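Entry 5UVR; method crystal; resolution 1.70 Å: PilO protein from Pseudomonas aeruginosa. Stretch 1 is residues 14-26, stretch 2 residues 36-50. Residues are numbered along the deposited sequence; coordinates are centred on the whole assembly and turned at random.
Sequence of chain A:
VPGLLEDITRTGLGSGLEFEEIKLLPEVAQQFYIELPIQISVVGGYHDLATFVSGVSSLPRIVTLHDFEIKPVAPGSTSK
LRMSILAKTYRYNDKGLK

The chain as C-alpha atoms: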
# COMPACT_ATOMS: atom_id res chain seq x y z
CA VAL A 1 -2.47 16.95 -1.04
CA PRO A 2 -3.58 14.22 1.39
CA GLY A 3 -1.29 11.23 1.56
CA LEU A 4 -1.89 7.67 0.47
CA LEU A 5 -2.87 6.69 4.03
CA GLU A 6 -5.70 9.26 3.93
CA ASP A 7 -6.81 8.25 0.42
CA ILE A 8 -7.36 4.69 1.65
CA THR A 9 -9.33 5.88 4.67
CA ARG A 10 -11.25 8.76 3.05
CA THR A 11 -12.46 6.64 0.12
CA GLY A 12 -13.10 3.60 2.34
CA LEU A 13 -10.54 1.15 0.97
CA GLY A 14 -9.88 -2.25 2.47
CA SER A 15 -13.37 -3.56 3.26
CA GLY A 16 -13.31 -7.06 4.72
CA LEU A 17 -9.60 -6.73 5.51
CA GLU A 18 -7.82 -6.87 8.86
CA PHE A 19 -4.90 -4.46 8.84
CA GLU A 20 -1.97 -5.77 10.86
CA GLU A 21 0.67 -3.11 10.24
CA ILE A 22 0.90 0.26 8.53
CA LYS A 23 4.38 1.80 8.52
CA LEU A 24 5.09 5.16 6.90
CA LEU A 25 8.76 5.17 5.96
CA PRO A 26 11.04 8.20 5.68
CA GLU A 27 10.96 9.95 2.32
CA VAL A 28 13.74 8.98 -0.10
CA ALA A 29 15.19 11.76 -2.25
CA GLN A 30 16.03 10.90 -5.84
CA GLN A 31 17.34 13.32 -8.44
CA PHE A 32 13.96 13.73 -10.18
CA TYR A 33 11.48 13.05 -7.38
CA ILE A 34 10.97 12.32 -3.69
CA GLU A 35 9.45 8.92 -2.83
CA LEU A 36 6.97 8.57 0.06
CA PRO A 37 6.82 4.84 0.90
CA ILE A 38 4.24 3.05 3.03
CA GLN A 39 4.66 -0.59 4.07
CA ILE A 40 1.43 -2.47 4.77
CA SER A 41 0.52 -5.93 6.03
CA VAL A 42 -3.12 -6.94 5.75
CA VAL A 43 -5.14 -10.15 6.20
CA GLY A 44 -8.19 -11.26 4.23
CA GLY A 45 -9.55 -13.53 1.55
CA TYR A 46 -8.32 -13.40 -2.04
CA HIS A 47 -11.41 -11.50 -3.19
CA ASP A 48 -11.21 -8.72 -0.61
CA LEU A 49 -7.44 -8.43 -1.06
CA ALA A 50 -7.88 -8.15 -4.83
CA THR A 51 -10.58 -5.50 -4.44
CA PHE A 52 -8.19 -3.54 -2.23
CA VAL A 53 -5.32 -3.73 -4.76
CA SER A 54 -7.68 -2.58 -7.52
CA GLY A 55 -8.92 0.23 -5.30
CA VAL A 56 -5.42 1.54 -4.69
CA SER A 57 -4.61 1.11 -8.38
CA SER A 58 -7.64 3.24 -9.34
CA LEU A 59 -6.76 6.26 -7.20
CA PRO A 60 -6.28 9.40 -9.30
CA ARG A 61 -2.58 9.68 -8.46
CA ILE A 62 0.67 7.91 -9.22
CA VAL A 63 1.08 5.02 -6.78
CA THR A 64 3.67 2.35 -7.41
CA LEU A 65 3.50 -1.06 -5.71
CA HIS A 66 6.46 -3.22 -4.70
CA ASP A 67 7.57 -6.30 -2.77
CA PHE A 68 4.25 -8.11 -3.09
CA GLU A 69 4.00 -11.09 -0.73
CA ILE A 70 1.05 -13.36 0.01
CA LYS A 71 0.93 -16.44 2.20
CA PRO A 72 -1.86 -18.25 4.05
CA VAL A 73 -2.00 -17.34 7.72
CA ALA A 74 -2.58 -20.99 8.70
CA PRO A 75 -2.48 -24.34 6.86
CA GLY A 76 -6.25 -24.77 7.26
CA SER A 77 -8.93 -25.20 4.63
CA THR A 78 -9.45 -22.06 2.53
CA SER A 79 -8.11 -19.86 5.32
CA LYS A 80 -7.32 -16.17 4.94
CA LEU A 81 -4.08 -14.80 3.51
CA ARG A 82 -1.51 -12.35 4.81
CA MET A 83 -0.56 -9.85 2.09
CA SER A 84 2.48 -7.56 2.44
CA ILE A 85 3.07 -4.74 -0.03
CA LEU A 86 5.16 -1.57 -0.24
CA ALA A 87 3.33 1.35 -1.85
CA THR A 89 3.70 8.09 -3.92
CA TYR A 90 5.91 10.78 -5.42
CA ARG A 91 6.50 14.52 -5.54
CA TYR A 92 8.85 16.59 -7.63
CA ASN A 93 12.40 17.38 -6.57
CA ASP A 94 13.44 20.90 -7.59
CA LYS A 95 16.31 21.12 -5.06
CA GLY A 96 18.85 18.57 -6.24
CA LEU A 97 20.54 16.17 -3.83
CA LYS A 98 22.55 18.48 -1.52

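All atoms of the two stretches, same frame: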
# COMPACT_ATOMS: atom_id res chain seq x y z
N GLY A 14 -10.24 -1.16 1.59
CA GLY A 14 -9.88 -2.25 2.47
C GLY A 14 -11.02 -2.94 3.18
O GLY A 14 -10.80 -3.53 4.24
N SER A 15 -12.23 -2.90 2.63
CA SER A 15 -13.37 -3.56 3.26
C SER A 15 -13.13 -5.06 3.34
O SER A 15 -12.59 -5.67 2.41
CB SER A 15 -14.65 -3.27 2.48
OG SER A 15 -14.75 -1.89 2.17
N GLY A 16 -13.54 -5.65 4.46
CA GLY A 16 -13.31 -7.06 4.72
C GLY A 16 -11.92 -7.41 5.19
O GLY A 16 -11.68 -8.56 5.57
N LEU A 17 -10.99 -6.46 5.19
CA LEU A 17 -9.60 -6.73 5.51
C LEU A 17 -9.28 -6.36 6.95
O LEU A 17 -9.83 -5.41 7.51
CB LEU A 17 -8.67 -5.96 4.58
CG LEU A 17 -8.82 -6.32 3.11
CD1 LEU A 17 -7.83 -5.49 2.30
CD2 LEU A 17 -8.58 -7.79 2.92
N GLU A 18 -8.35 -7.11 7.52
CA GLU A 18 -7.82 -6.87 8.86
C GLU A 18 -6.41 -6.33 8.68
O GLU A 18 -5.47 -7.09 8.40
CB GLU A 18 -7.83 -8.15 9.68
CG GLU A 18 -9.19 -8.84 9.78
CD GLU A 18 -10.13 -8.15 10.76
OE1 GLU A 18 -9.67 -7.25 11.49
OE2 GLU A 18 -11.32 -8.53 10.80
N PHE A 19 -6.24 -5.02 8.85
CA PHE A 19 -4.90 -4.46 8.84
C PHE A 19 -4.12 -4.96 10.04
O PHE A 19 -4.65 -5.02 11.16
CB PHE A 19 -4.95 -2.94 8.82
CG PHE A 19 -5.34 -2.38 7.49
CD1 PHE A 19 -4.38 -2.18 6.51
CD2 PHE A 19 -6.66 -2.11 7.20
CE1 PHE A 19 -4.73 -1.68 5.27
CE2 PHE A 19 -7.02 -1.61 5.95
CZ PHE A 19 -6.05 -1.40 4.99
N GLU A 20 -2.89 -5.39 9.79
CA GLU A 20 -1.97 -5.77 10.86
C GLU A 20 -0.93 -4.69 11.10
O GLU A 20 -0.65 -4.36 12.25
CB GLU A 20 -1.26 -7.09 10.53
CG GLU A 20 -2.13 -8.32 10.59
CD GLU A 20 -1.31 -9.59 10.47
OE1 GLU A 20 -0.22 -9.53 9.87
OE2 GLU A 20 -1.76 -10.64 10.99
N GLU A 21 -0.37 -4.11 10.05
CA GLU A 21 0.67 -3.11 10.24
C GLU A 21 0.63 -2.10 9.12
O GLU A 21 0.52 -2.47 7.94
CB GLU A 21 2.04 -3.78 10.32
CG GLU A 21 3.18 -2.81 10.56
CD GLU A 21 4.28 -3.44 11.40
OE1 GLU A 21 3.98 -4.39 12.16
OE2 GLU A 21 5.44 -2.99 11.29
N ILE A 22 0.73 -0.82 9.48
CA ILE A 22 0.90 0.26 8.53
C ILE A 22 2.12 1.05 8.99
O ILE A 22 2.14 1.55 10.12
CB ILE A 22 -0.32 1.19 8.44
CG1 ILE A 22 -1.58 0.38 8.11
CG2 ILE A 22 -0.08 2.28 7.41
CD1 ILE A 22 -2.85 1.21 8.10
N LYS A 23 3.13 1.14 8.14
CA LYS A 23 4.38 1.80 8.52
C LYS A 23 4.73 2.81 7.44
O LYS A 23 5.00 2.42 6.30
CB LYS A 23 5.50 0.78 8.71
CG LYS A 23 6.74 1.33 9.38
CD LYS A 23 7.80 0.26 9.51
CE LYS A 23 9.09 0.83 10.10
NZ LYS A 23 10.22 -0.13 9.95
N LEU A 24 4.70 4.09 7.80
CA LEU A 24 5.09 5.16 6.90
C LEU A 24 6.59 5.35 7.03
O LEU A 24 7.08 5.69 8.11
CB LEU A 24 4.33 6.45 7.22
CG LEU A 24 2.82 6.50 6.96
CD1 LEU A 24 2.01 5.78 8.03
CD2 LEU A 24 2.37 7.95 6.83
N LEU A 25 7.31 5.13 5.93
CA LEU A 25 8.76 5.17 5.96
C LEU A 25 9.26 6.57 5.64
O LEU A 25 8.53 7.40 5.09
CB LEU A 25 9.32 4.15 4.97
CG LEU A 25 8.83 2.72 5.20
CD1 LEU A 25 9.53 1.77 4.25
CD2 LEU A 25 9.04 2.30 6.64
N PRO A 26 10.48 6.90 6.04
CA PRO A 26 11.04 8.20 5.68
C PRO A 26 11.10 8.39 4.17
O PRO A 26 11.36 7.44 3.42
CB PRO A 26 12.45 8.18 6.29
CG PRO A 26 12.65 6.77 6.82
CD PRO A 26 11.30 6.19 7.03
N LEU A 36 7.63 8.66 -1.25
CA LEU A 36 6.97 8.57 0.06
C LEU A 36 6.46 7.14 0.21
O LEU A 36 5.35 6.83 -0.26
CB LEU A 36 5.84 9.59 0.17
CG LEU A 36 6.08 11.11 0.02
CD1 LEU A 36 6.74 11.61 -1.32
CD2 LEU A 36 4.75 11.84 0.23
N PRO A 37 7.22 6.25 0.84
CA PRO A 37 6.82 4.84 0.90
C PRO A 37 5.99 4.50 2.12
O PRO A 37 6.18 5.04 3.21
CB PRO A 37 8.17 4.10 0.98
CG PRO A 37 9.24 5.19 1.08
CD PRO A 37 8.55 6.46 1.42
N ILE A 38 5.05 3.58 1.93
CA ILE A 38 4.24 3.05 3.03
C ILE A 38 4.23 1.53 2.93
O ILE A 38 3.84 0.98 1.89
CB ILE A 38 2.79 3.59 3.01
CG1 ILE A 38 2.77 5.12 3.02
CG2 ILE A 38 2.01 3.04 4.22
CD1 ILE A 38 1.35 5.70 3.02
N GLN A 39 4.62 0.86 4.01
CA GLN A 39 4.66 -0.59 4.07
C GLN A 39 3.40 -1.08 4.77
O GLN A 39 3.05 -0.57 5.84
CB GLN A 39 5.91 -1.05 4.82
CG GLN A 39 6.01 -2.54 5.04
CD GLN A 39 6.28 -3.30 3.76
OE1 GLN A 39 7.21 -2.97 3.01
NE2 GLN A 39 5.48 -4.33 3.50
N ILE A 40 2.68 -2.02 4.16
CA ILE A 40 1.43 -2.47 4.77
C ILE A 40 1.36 -3.99 4.78
O ILE A 40 1.78 -4.67 3.84
CB ILE A 40 0.19 -1.86 4.08
CG1 ILE A 40 -0.22 -2.65 2.85
CG2 ILE A 40 0.39 -0.40 3.74
CD1 ILE A 40 -1.53 -2.19 2.27
N SER A 41 0.83 -4.52 5.89
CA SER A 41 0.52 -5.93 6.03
C SER A 41 -0.97 -6.04 6.34
O SER A 41 -1.47 -5.35 7.23
CB SER A 41 1.33 -6.58 7.15
OG SER A 41 2.68 -6.75 6.77
N VAL A 42 -1.67 -6.88 5.60
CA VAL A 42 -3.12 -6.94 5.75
C VAL A 42 -3.57 -8.38 5.52
O VAL A 42 -2.94 -9.13 4.77
CB VAL A 42 -3.78 -5.92 4.80
CG1 VAL A 42 -3.39 -6.20 3.36
CG2 VAL A 42 -5.27 -5.90 4.98
N VAL A 43 -4.64 -8.77 6.20
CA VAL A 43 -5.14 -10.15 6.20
C VAL A 43 -6.57 -10.17 5.66
O VAL A 43 -7.40 -9.35 6.06
CB VAL A 43 -5.08 -10.77 7.61
CG1 VAL A 43 -5.84 -12.09 7.64
CG2 VAL A 43 -3.65 -10.98 8.03
N GLY A 44 -6.85 -11.13 4.78
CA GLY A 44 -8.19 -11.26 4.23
C GLY A 44 -8.23 -12.40 3.23
O GLY A 44 -7.24 -13.09 3.00
N GLY A 45 -9.41 -12.59 2.64
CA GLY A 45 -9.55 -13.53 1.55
C GLY A 45 -9.03 -12.96 0.24
O GLY A 45 -8.81 -11.75 0.09
N TYR A 46 -8.82 -13.85 -0.73
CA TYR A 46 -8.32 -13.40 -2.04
C TYR A 46 -9.18 -12.30 -2.64
O TYR A 46 -8.65 -11.32 -3.19
CB TYR A 46 -8.28 -14.58 -3.02
CG TYR A 46 -7.19 -15.58 -2.76
CD1 TYR A 46 -5.87 -15.30 -3.07
CD2 TYR A 46 -7.50 -16.83 -2.24
CE1 TYR A 46 -4.87 -16.24 -2.83
CE2 TYR A 46 -6.52 -17.77 -2.01
CZ TYR A 46 -5.22 -17.47 -2.30
OH TYR A 46 -4.25 -18.42 -2.06
N HIS A 47 -10.50 -12.45 -2.57
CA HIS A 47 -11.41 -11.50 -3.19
C HIS A 47 -11.26 -10.11 -2.57
O HIS A 47 -11.09 -9.12 -3.28
CB HIS A 47 -12.85 -11.99 -3.04
CG HIS A 47 -13.83 -11.28 -3.91
ND1 HIS A 47 -15.15 -11.67 -4.00
CD2 HIS A 47 -13.69 -10.23 -4.76
CE1 HIS A 47 -15.78 -10.88 -4.85
NE2 HIS A 47 -14.91 -10.00 -5.32
N ASP A 48 -11.33 -10.03 -1.25
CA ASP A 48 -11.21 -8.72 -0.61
C ASP A 48 -9.82 -8.12 -0.80
O ASP A 48 -9.68 -6.90 -0.92
CB ASP A 48 -11.55 -8.86 0.87
CG ASP A 48 -13.01 -9.18 1.10
OD1 ASP A 48 -13.89 -8.57 0.43
OD2 ASP A 48 -13.30 -10.05 1.94
N LEU A 49 -8.78 -8.95 -0.80
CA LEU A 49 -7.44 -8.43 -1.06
C LEU A 49 -7.34 -7.89 -2.48
O LEU A 49 -6.75 -6.82 -2.71
CB LEU A 49 -6.41 -9.52 -0.81
CG LEU A 49 -6.22 -9.90 0.66
CD1 LEU A 49 -5.46 -11.21 0.78
CD2 LEU A 49 -5.44 -8.78 1.37
N ALA A 50 -7.91 -8.62 -3.44
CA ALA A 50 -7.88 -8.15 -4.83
C ALA A 50 -8.63 -6.84 -4.98
O ALA A 50 -8.15 -5.93 -5.66
CB ALA A 50 -8.48 -9.21 -5.75
O HOH W 1 -11.15 -4.92 0.02
O HOH W 2 -11.38 -10.82 3.61

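The apolar centre lies where Leu17 and Phe19 meet Val42. Leu17 CB approaches Val42 CG2 to 3.4 Å, and the same methyl lies over one face of the Phe19 ring, 4.2 Å from CG2 to the ring centroid and 13° off the ring normal, a CH-pi contact. Ile40 CD1 sits at the edge of that ring, 4.4 Å from Phe19 CE1. The CA-to-CB bond of Leu17 points sideways, yet its end reaches across: Leu17 CD2 lies 3.6 Å from Leu49 CD2, on the helix that follows the second strand, and 3.7 Å from Gly44 CA. Gly44 leaves the space this methyl needs, since an ideal CB there would stand 2.3 Å from Leu17 CD2.

The Phe19 face of the sheet continues with Ile22 and Leu24, both packed on Ile38 (Ile22 CG2 to Ile38 CG2, 3.9 Å; Leu24 CG to Ile38 CG1, 4.2 Å). Beyond the strands, Leu25 CB rests 4.0 Å from Pro37 CG, and the backbone pairing persists there through Leu25 N to Pro37 O at 2.9 Å.

Strands 18-24 and 38-44 of PilO run antiparallel, at 156° between their N-to-C directions, and bury 958 Å² together with their flanking residues. Between these ends the backbone bonds come in reciprocal pairs: Glu18 N to Val43 O (2.8 Å) with Val43 N to Glu18 O (2.9 Å), and Lys23 N to Gln39 O (2.9 Å) with Gln39 N to Lys23 O (2.8 Å). A beta bulge interrupts the pattern. Ser41 O accepts from both Glu20 N (2.9 Å) and Glu21 N (3.3 Å), while Ser41 N donates to Glu21 O (2.9 Å); two residues thus share one partner and the register shifts by one. CA-H...O contacts fill in between, as from Ile40 CA to Glu21 O at 3.3 Å.

The other face carries Glu18, Glu21 and Lys23 opposite Val43, Ser41 and Gln39. The ends of all three charged side chains lead away from the second stretch, leaving their CB atoms to pack, as in Glu18 CB to Val43 CB at 4.3 Å.

At the polar edge, a type II turn from Gly14 to Leu17 is closed by Leu17 N to Gly14 O (3.1 Å). Two waters join it to the start of the helix. One donates to Ser15 O (2.9 Å) and Asp48 O (2.6 Å); the other donates to Gly16 O (3.0 Å) and Asp48 OD2 (2.7 Å) and accepts from Gly45 N (2.8 Å).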